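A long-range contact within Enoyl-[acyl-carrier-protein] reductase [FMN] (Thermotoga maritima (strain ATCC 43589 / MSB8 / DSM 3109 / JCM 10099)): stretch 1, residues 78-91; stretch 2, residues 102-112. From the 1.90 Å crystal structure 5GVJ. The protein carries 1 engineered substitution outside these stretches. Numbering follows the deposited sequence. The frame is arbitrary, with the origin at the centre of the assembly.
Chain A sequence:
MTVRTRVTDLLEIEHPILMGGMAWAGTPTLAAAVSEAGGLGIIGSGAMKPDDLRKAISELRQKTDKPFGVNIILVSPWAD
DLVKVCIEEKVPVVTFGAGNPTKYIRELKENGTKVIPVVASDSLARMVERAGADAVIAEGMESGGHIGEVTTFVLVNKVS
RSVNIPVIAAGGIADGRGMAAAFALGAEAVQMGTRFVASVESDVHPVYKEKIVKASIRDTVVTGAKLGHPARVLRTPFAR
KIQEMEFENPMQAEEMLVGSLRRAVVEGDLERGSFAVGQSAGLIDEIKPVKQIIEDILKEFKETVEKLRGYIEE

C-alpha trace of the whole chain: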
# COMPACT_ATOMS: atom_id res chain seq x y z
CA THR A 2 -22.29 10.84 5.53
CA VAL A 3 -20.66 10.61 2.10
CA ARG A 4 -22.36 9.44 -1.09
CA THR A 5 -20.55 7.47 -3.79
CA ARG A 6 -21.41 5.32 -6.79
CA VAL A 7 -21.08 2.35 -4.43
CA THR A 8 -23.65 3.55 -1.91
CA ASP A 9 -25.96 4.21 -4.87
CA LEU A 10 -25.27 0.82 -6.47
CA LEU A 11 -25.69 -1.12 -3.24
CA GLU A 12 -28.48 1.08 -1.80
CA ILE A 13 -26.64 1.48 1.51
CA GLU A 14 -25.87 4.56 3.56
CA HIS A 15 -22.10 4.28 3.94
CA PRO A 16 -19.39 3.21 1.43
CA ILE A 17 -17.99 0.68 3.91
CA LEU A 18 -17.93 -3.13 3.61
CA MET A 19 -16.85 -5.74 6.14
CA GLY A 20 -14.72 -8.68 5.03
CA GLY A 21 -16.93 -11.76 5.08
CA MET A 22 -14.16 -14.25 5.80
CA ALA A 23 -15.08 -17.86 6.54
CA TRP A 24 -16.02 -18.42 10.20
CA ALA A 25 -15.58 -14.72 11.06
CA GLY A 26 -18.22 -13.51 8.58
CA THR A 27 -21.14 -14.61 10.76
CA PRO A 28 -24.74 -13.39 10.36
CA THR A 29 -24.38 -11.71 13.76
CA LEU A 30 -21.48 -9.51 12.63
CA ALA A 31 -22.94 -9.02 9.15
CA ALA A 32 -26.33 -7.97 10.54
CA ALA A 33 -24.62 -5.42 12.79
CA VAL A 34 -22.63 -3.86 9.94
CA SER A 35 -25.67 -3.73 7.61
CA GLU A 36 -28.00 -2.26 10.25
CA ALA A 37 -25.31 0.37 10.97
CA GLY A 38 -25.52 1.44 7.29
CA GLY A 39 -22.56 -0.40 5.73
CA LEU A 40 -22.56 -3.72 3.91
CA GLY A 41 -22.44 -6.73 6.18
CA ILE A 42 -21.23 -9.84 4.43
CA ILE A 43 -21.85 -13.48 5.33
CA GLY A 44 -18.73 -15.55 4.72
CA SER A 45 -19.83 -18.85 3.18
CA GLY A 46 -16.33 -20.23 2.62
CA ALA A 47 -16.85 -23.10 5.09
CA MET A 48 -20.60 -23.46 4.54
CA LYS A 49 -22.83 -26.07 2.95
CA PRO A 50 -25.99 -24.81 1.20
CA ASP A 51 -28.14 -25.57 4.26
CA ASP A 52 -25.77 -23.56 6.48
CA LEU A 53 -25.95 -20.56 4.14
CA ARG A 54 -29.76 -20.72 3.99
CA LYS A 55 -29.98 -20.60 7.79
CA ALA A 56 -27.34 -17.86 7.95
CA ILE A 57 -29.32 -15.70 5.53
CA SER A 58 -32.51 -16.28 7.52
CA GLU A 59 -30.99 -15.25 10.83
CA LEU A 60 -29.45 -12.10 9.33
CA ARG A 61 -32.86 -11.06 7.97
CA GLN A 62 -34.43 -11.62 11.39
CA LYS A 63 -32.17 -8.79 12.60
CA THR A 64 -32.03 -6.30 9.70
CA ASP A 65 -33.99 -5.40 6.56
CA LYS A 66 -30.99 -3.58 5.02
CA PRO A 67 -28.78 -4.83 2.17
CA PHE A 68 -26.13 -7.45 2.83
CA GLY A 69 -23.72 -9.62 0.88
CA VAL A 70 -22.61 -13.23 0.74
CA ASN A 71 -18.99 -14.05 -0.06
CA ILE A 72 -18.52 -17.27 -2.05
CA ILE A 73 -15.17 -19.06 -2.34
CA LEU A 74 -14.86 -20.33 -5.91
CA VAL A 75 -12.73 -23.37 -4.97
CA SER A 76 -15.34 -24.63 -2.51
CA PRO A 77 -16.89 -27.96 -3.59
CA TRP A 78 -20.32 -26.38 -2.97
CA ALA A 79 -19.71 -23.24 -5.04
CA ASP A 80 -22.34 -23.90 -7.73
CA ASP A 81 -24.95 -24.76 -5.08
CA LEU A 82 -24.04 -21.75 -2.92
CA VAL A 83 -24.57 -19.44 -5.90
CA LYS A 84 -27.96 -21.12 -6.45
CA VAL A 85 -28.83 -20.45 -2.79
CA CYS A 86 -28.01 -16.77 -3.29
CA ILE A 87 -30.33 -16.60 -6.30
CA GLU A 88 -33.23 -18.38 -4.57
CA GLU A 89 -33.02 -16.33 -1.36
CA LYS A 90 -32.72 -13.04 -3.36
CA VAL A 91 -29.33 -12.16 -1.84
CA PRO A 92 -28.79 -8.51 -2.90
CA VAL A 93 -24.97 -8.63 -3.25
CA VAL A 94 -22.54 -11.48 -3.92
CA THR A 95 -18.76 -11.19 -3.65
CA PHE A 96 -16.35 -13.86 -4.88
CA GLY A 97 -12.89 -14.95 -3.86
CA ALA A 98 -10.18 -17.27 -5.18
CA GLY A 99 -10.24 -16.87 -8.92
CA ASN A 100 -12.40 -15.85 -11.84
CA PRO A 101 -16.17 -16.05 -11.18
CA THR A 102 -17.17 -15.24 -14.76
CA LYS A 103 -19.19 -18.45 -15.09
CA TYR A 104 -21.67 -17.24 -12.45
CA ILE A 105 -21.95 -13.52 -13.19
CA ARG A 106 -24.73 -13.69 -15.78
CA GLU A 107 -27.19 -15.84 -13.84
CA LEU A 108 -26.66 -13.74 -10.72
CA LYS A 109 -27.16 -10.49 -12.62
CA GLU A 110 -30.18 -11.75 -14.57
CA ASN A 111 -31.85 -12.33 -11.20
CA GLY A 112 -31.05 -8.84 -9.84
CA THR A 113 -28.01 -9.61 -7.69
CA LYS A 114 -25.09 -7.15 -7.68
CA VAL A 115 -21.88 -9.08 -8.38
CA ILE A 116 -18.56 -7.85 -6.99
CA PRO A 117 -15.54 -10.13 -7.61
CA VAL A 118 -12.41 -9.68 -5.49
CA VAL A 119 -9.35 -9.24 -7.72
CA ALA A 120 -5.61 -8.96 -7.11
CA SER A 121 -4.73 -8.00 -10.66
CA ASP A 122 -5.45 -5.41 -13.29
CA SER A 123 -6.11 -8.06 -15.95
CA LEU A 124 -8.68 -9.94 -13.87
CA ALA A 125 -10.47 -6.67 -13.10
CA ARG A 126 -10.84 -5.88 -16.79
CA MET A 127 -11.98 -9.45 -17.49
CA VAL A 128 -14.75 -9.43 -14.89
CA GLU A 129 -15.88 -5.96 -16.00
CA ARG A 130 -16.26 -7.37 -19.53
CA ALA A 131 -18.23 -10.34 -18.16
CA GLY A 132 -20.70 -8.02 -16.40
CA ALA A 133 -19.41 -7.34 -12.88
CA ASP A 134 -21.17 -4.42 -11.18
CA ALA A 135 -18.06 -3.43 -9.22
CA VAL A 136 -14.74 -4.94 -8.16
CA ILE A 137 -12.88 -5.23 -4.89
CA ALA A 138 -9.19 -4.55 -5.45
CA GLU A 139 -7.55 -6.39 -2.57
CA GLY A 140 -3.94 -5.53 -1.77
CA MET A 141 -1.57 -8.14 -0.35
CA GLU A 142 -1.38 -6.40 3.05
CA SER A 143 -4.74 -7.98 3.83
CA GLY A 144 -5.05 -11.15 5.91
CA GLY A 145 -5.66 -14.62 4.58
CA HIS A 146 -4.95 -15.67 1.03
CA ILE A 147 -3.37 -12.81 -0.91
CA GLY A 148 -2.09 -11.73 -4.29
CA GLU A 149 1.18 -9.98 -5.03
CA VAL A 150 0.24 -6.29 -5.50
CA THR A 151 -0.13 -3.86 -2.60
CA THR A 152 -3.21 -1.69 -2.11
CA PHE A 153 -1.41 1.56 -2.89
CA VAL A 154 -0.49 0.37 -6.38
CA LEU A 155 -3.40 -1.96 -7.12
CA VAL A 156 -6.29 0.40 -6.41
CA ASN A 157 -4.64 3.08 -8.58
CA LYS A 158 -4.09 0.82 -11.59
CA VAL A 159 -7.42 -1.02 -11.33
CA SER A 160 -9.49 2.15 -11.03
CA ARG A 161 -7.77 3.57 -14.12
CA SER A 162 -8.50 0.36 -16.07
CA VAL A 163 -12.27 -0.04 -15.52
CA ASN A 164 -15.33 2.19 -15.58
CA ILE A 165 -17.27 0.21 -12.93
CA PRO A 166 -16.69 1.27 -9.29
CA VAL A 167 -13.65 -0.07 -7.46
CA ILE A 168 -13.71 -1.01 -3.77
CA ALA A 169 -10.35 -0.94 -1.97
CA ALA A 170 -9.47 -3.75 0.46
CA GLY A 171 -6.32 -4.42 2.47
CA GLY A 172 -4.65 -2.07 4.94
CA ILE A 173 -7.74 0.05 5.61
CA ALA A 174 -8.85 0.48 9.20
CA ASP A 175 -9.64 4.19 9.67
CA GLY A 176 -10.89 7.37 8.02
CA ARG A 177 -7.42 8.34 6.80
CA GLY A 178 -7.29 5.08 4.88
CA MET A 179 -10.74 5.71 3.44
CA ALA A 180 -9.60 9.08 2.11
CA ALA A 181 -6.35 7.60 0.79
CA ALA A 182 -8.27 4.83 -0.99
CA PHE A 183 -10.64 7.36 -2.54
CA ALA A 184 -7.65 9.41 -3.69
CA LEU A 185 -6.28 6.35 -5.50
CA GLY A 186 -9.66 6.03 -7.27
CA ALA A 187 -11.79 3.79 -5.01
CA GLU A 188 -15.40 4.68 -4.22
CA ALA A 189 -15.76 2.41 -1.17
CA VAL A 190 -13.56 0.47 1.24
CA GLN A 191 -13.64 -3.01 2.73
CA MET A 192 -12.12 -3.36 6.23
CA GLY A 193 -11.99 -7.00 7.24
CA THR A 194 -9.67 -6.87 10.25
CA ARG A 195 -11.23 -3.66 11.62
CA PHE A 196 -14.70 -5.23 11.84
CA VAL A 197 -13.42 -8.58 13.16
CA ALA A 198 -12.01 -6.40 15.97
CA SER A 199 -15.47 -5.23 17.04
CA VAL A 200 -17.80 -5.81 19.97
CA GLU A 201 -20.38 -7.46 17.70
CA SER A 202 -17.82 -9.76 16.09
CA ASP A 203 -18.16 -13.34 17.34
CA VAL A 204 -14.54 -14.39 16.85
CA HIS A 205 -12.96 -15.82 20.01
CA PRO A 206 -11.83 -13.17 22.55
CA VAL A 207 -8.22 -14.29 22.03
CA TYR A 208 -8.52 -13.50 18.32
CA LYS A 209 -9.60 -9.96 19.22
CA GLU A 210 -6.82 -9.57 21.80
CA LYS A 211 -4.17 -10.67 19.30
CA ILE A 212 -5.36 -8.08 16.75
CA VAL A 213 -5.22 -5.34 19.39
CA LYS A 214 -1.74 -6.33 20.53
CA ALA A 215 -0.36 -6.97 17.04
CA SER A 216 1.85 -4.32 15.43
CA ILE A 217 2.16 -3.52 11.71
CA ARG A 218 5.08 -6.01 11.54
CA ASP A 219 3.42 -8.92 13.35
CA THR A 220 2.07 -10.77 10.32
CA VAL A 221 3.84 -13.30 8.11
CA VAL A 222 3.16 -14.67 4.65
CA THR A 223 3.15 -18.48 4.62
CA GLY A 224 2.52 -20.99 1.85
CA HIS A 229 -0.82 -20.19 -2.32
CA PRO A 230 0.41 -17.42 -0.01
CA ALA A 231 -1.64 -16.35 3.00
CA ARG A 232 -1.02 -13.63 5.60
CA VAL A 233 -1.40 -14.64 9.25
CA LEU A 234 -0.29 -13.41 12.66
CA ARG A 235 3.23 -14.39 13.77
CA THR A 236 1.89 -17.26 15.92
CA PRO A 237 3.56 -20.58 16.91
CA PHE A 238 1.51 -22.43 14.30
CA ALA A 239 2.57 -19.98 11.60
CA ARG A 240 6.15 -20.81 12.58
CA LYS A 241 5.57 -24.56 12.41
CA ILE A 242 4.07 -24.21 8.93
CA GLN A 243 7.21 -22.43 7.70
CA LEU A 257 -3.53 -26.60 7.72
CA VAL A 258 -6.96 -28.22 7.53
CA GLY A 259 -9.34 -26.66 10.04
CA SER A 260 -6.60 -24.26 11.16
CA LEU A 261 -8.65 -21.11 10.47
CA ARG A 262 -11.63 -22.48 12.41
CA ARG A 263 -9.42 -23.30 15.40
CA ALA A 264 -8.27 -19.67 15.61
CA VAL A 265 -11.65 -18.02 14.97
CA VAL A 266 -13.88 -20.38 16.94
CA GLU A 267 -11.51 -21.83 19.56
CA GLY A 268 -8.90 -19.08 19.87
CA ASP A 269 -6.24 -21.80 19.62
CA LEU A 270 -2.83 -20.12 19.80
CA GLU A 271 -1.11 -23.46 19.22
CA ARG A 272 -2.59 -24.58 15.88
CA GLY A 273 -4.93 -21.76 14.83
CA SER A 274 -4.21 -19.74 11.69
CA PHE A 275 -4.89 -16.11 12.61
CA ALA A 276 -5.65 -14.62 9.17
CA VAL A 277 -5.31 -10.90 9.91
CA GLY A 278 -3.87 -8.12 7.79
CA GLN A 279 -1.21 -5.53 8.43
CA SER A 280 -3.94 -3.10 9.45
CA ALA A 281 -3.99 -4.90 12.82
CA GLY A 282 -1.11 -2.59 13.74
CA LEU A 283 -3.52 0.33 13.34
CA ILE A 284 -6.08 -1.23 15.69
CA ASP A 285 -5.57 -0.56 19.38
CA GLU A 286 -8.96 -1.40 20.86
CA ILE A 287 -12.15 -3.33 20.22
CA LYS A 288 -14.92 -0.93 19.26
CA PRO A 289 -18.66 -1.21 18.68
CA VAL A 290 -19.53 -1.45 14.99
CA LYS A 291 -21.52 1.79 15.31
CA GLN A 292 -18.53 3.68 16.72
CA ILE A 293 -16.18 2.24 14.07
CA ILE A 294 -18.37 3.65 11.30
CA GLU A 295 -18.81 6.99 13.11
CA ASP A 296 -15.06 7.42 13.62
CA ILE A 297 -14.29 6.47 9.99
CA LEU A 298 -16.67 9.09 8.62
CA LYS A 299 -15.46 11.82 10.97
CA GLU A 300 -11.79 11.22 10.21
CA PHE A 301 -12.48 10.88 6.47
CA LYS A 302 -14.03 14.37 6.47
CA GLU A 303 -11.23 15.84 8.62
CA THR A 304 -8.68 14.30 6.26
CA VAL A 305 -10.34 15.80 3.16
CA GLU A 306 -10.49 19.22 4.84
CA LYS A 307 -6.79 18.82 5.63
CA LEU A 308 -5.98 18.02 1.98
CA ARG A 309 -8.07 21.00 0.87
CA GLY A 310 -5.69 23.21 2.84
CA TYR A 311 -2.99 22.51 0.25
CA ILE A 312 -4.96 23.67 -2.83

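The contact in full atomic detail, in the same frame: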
# COMPACT_ATOMS: atom_id res chain seq x y z
N TRP A 78 -18.90 -26.73 -2.91
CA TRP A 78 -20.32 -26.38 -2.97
C TRP A 78 -20.57 -25.06 -3.68
O TRP A 78 -21.64 -24.46 -3.50
CB TRP A 78 -20.90 -26.33 -1.55
CG TRP A 78 -20.81 -27.61 -0.78
CD1 TRP A 78 -19.84 -27.97 0.12
CD2 TRP A 78 -21.74 -28.70 -0.83
NE1 TRP A 78 -20.11 -29.22 0.63
CE2 TRP A 78 -21.27 -29.69 0.06
CE3 TRP A 78 -22.92 -28.94 -1.54
CZ2 TRP A 78 -21.94 -30.90 0.26
CZ3 TRP A 78 -23.59 -30.15 -1.33
CH2 TRP A 78 -23.09 -31.11 -0.45
N ALA A 79 -19.62 -24.59 -4.50
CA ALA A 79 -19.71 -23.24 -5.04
C ALA A 79 -20.94 -23.06 -5.92
O ALA A 79 -21.69 -22.08 -5.76
CB ALA A 79 -18.42 -22.89 -5.79
N ASP A 80 -21.15 -23.97 -6.88
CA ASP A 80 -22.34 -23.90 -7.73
C ASP A 80 -23.62 -23.82 -6.89
O ASP A 80 -24.48 -22.97 -7.12
CB ASP A 80 -22.43 -25.13 -8.65
CG ASP A 80 -21.24 -25.27 -9.56
OD1 ASP A 80 -20.90 -26.44 -9.88
OD2 ASP A 80 -20.65 -24.25 -9.99
N ASP A 81 -23.75 -24.73 -5.91
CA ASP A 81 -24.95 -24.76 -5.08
C ASP A 81 -25.08 -23.52 -4.20
O ASP A 81 -26.20 -23.09 -3.92
CB ASP A 81 -24.95 -26.01 -4.21
CG ASP A 81 -25.11 -27.28 -5.02
OD1 ASP A 81 -25.80 -27.22 -6.05
OD2 ASP A 81 -24.55 -28.32 -4.62
N LEU A 82 -23.96 -22.95 -3.75
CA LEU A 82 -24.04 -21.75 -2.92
C LEU A 82 -24.50 -20.55 -3.73
O LEU A 82 -25.26 -19.71 -3.24
CB LEU A 82 -22.69 -21.48 -2.25
CG LEU A 82 -22.28 -22.43 -1.11
CD1 LEU A 82 -20.87 -22.15 -0.65
CD2 LEU A 82 -23.25 -22.32 0.07
N VAL A 83 -24.06 -20.47 -4.99
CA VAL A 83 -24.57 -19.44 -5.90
C VAL A 83 -26.08 -19.61 -6.09
O VAL A 83 -26.84 -18.63 -6.08
CB VAL A 83 -23.83 -19.50 -7.25
CG1 VAL A 83 -24.52 -18.64 -8.30
CG2 VAL A 83 -22.36 -19.09 -7.09
N LYS A 84 -26.53 -20.85 -6.29
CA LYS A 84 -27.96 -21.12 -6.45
C LYS A 84 -28.74 -20.70 -5.20
O LYS A 84 -29.83 -20.13 -5.31
CB LYS A 84 -28.14 -22.60 -6.81
CG LYS A 84 -29.27 -23.42 -6.18
CD LYS A 84 -30.66 -23.11 -6.71
CE LYS A 84 -31.71 -23.81 -5.86
NZ LYS A 84 -31.47 -23.45 -4.41
N VAL A 85 -28.18 -20.94 -4.01
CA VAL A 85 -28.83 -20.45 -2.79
C VAL A 85 -28.99 -18.94 -2.84
O VAL A 85 -30.04 -18.40 -2.48
CB VAL A 85 -28.03 -20.87 -1.53
CG1 VAL A 85 -28.62 -20.20 -0.28
CG2 VAL A 85 -28.03 -22.39 -1.37
N CYS A 86 -27.95 -18.23 -3.28
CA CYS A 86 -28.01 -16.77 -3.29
C CYS A 86 -29.08 -16.27 -4.24
O CYS A 86 -29.73 -15.25 -3.99
CB CYS A 86 -26.65 -16.18 -3.67
SG CYS A 86 -25.46 -16.34 -2.32
N ILE A 87 -29.27 -16.97 -5.36
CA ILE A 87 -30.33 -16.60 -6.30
C ILE A 87 -31.71 -16.84 -5.68
O ILE A 87 -32.58 -15.96 -5.71
CB ILE A 87 -30.14 -17.39 -7.61
CG1 ILE A 87 -28.91 -16.86 -8.36
CG2 ILE A 87 -31.41 -17.35 -8.45
CD1 ILE A 87 -28.43 -17.72 -9.52
N GLU A 88 -31.91 -18.01 -5.07
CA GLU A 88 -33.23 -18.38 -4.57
C GLU A 88 -33.65 -17.52 -3.38
O GLU A 88 -34.83 -17.18 -3.24
CB GLU A 88 -33.27 -19.87 -4.21
CG GLU A 88 -33.02 -20.79 -5.40
CD GLU A 88 -33.96 -20.56 -6.59
OE1 GLU A 88 -33.51 -20.66 -7.77
OE2 GLU A 88 -35.14 -20.27 -6.36
N GLU A 89 -32.70 -17.17 -2.51
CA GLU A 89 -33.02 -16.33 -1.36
C GLU A 89 -32.88 -14.83 -1.66
O GLU A 89 -32.90 -14.02 -0.73
CB GLU A 89 -32.14 -16.73 -0.17
CG GLU A 89 -32.16 -18.23 0.12
CD GLU A 89 -33.57 -18.79 0.36
OE1 GLU A 89 -34.39 -18.10 0.99
OE2 GLU A 89 -33.85 -19.92 -0.09
N LYS A 90 -32.78 -14.45 -2.94
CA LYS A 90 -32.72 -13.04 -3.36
C LYS A 90 -31.64 -12.26 -2.59
O LYS A 90 -31.86 -11.13 -2.14
CB LYS A 90 -34.08 -12.36 -3.21
CG LYS A 90 -35.27 -13.13 -3.79
CD LYS A 90 -35.06 -13.47 -5.24
CE LYS A 90 -35.51 -12.34 -6.17
NZ LYS A 90 -35.11 -12.62 -7.59
N VAL A 91 -30.47 -12.86 -2.46
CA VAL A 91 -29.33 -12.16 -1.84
C VAL A 91 -28.98 -10.92 -2.66
O VAL A 91 -28.76 -11.02 -3.88
CB VAL A 91 -28.13 -13.10 -1.71
CG1 VAL A 91 -26.88 -12.33 -1.38
CG2 VAL A 91 -28.42 -14.16 -0.63
N THR A 102 -16.44 -15.63 -13.56
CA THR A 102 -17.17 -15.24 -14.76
C THR A 102 -18.35 -16.17 -15.02
O THR A 102 -19.42 -15.73 -15.44
CB THR A 102 -16.23 -15.23 -15.96
OG1 THR A 102 -15.30 -14.14 -15.83
CG2 THR A 102 -17.01 -15.09 -17.26
N LYS A 103 -18.17 -17.47 -14.76
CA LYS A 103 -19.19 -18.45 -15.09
C LYS A 103 -20.50 -18.21 -14.34
O LYS A 103 -21.55 -18.71 -14.77
CB LYS A 103 -18.69 -19.87 -14.80
CG LYS A 103 -18.63 -20.21 -13.32
CD LYS A 103 -17.88 -21.52 -13.07
CE LYS A 103 -18.52 -22.68 -13.82
NZ LYS A 103 -19.86 -23.08 -13.27
N TYR A 104 -20.47 -17.47 -13.24
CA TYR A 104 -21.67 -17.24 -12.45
C TYR A 104 -22.28 -15.86 -12.64
O TYR A 104 -23.42 -15.63 -12.21
CB TYR A 104 -21.38 -17.40 -10.96
CG TYR A 104 -20.88 -18.75 -10.54
CD1 TYR A 104 -21.62 -19.90 -10.79
CD2 TYR A 104 -19.67 -18.87 -9.87
CE1 TYR A 104 -21.16 -21.13 -10.39
CE2 TYR A 104 -19.21 -20.09 -9.46
CZ TYR A 104 -19.95 -21.22 -9.71
OH TYR A 104 -19.48 -22.45 -9.29
N ILE A 105 -21.53 -14.92 -13.22
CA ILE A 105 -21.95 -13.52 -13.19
C ILE A 105 -23.32 -13.35 -13.83
O ILE A 105 -24.21 -12.70 -13.26
CB ILE A 105 -20.90 -12.63 -13.87
CG1 ILE A 105 -19.56 -12.71 -13.13
CG2 ILE A 105 -21.40 -11.20 -13.98
CD1 ILE A 105 -18.50 -11.82 -13.73
N ARG A 106 -23.51 -13.93 -15.01
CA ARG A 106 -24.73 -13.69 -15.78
C ARG A 106 -25.98 -14.14 -15.03
O ARG A 106 -26.97 -13.41 -14.95
CB ARG A 106 -24.64 -14.38 -17.14
CG ARG A 106 -25.93 -14.31 -17.91
CD ARG A 106 -25.94 -15.33 -19.04
NE ARG A 106 -27.15 -15.17 -19.80
CZ ARG A 106 -27.22 -15.41 -21.11
NH1 ARG A 106 -26.13 -15.82 -21.76
NH2 ARG A 106 -28.37 -15.26 -21.76
N GLU A 107 -25.97 -15.36 -14.49
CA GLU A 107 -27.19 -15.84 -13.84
C GLU A 107 -27.49 -15.05 -12.58
O GLU A 107 -28.66 -14.81 -12.25
CB GLU A 107 -27.08 -17.34 -13.53
CG GLU A 107 -26.04 -17.72 -12.48
CD GLU A 107 -25.84 -19.22 -12.41
OE1 GLU A 107 -26.83 -19.94 -12.13
OE2 GLU A 107 -24.70 -19.68 -12.66
N LEU A 108 -26.44 -14.60 -11.87
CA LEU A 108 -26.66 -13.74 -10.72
C LEU A 108 -27.26 -12.41 -11.15
O LEU A 108 -28.25 -11.94 -10.58
CB LEU A 108 -25.34 -13.54 -9.97
CG LEU A 108 -24.95 -14.75 -9.11
CD1 LEU A 108 -23.51 -14.64 -8.63
CD2 LEU A 108 -25.89 -14.91 -7.92
N LYS A 109 -26.69 -11.80 -12.19
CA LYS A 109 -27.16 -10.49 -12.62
C LYS A 109 -28.55 -10.57 -13.23
O LYS A 109 -29.38 -9.68 -13.00
CB LYS A 109 -26.19 -9.88 -13.62
CG LYS A 109 -25.05 -9.19 -12.96
CD LYS A 109 -24.31 -8.42 -13.99
CE LYS A 109 -25.12 -7.23 -14.47
NZ LYS A 109 -24.32 -6.36 -15.35
N GLU A 110 -28.83 -11.61 -14.02
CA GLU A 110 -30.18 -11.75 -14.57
C GLU A 110 -31.23 -11.79 -13.48
O GLU A 110 -32.37 -11.36 -13.70
CB GLU A 110 -30.25 -13.01 -15.45
CG GLU A 110 -29.51 -12.79 -16.75
CD GLU A 110 -29.74 -13.89 -17.76
OE1 GLU A 110 -30.30 -14.94 -17.38
OE2 GLU A 110 -29.34 -13.70 -18.93
N ASN A 111 -30.88 -12.26 -12.29
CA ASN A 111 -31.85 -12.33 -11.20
C ASN A 111 -31.75 -11.15 -10.22
O ASN A 111 -32.33 -11.21 -9.13
CB ASN A 111 -31.70 -13.67 -10.48
CG ASN A 111 -32.28 -14.82 -11.31
OD1 ASN A 111 -33.49 -15.03 -11.31
ND2 ASN A 111 -31.43 -15.55 -12.03
N GLY A 112 -31.05 -10.08 -10.60
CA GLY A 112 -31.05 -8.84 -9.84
C GLY A 112 -29.99 -8.72 -8.77
O GLY A 112 -30.02 -7.74 -8.00
O HOH W 1 -32.45 -13.72 -7.19

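Helices that run side by side in the same direction bury side chains of one in the gaps between side chains of the other, and this pair from an enoyl-ACP reductase is a compact example. Helix 79–88 and the helix ending at Glu 110 point the same way, their axes inclined by 14° and 10.1 Å apart at closest approach. The register advances one turn at a time: Val 83 lies across from Tyr 104, Ile 87 from Leu 108, and Lys 90 from Gly 112.

The first turn is filled by a flat ring. Tyr 104 reaches across so that Val 83 rests on one face, its CG2 3.7 Å from the ring centroid and almost on the ring normal, a CH-pi contact held mainly by dispersion and close fit. Farther out, CB of Ala 79 lies 3.7 Å from OH of Tyr 104; the small methyl leaves room for the phenol end. OD2 of Asp 80 forms a salt bridge with NZ of Lys 103 at 3.6 Å, although the modelled position of that oxygen is less certain.

One turn on, branched aliphatic chains interlock. CD2 of Leu 108 enters the hollow between Val 83 and Ile 87, 4.0 Å from Val 83 CG1 and 3.6 Å from Ile 87 CG1. Ile 87 also spreads along its neighbours, with CD1 3.8 Å from OE1 of Glu 107 and CG2 3.9 Å from CG of Asn 111. The Asn 111 side chain is tied back to the helix it follows, ND2 donating to O of Glu 107 at 2.9 Å.

Polar groups finish the seam. NZ of Lys 90 makes a weak hydrogen bond to O of Asn 111 at 3.5 Å, and a water reinforces it, accepting from Lys 90 NZ while donating to the carbonyls of Ile 87 and Asn 111.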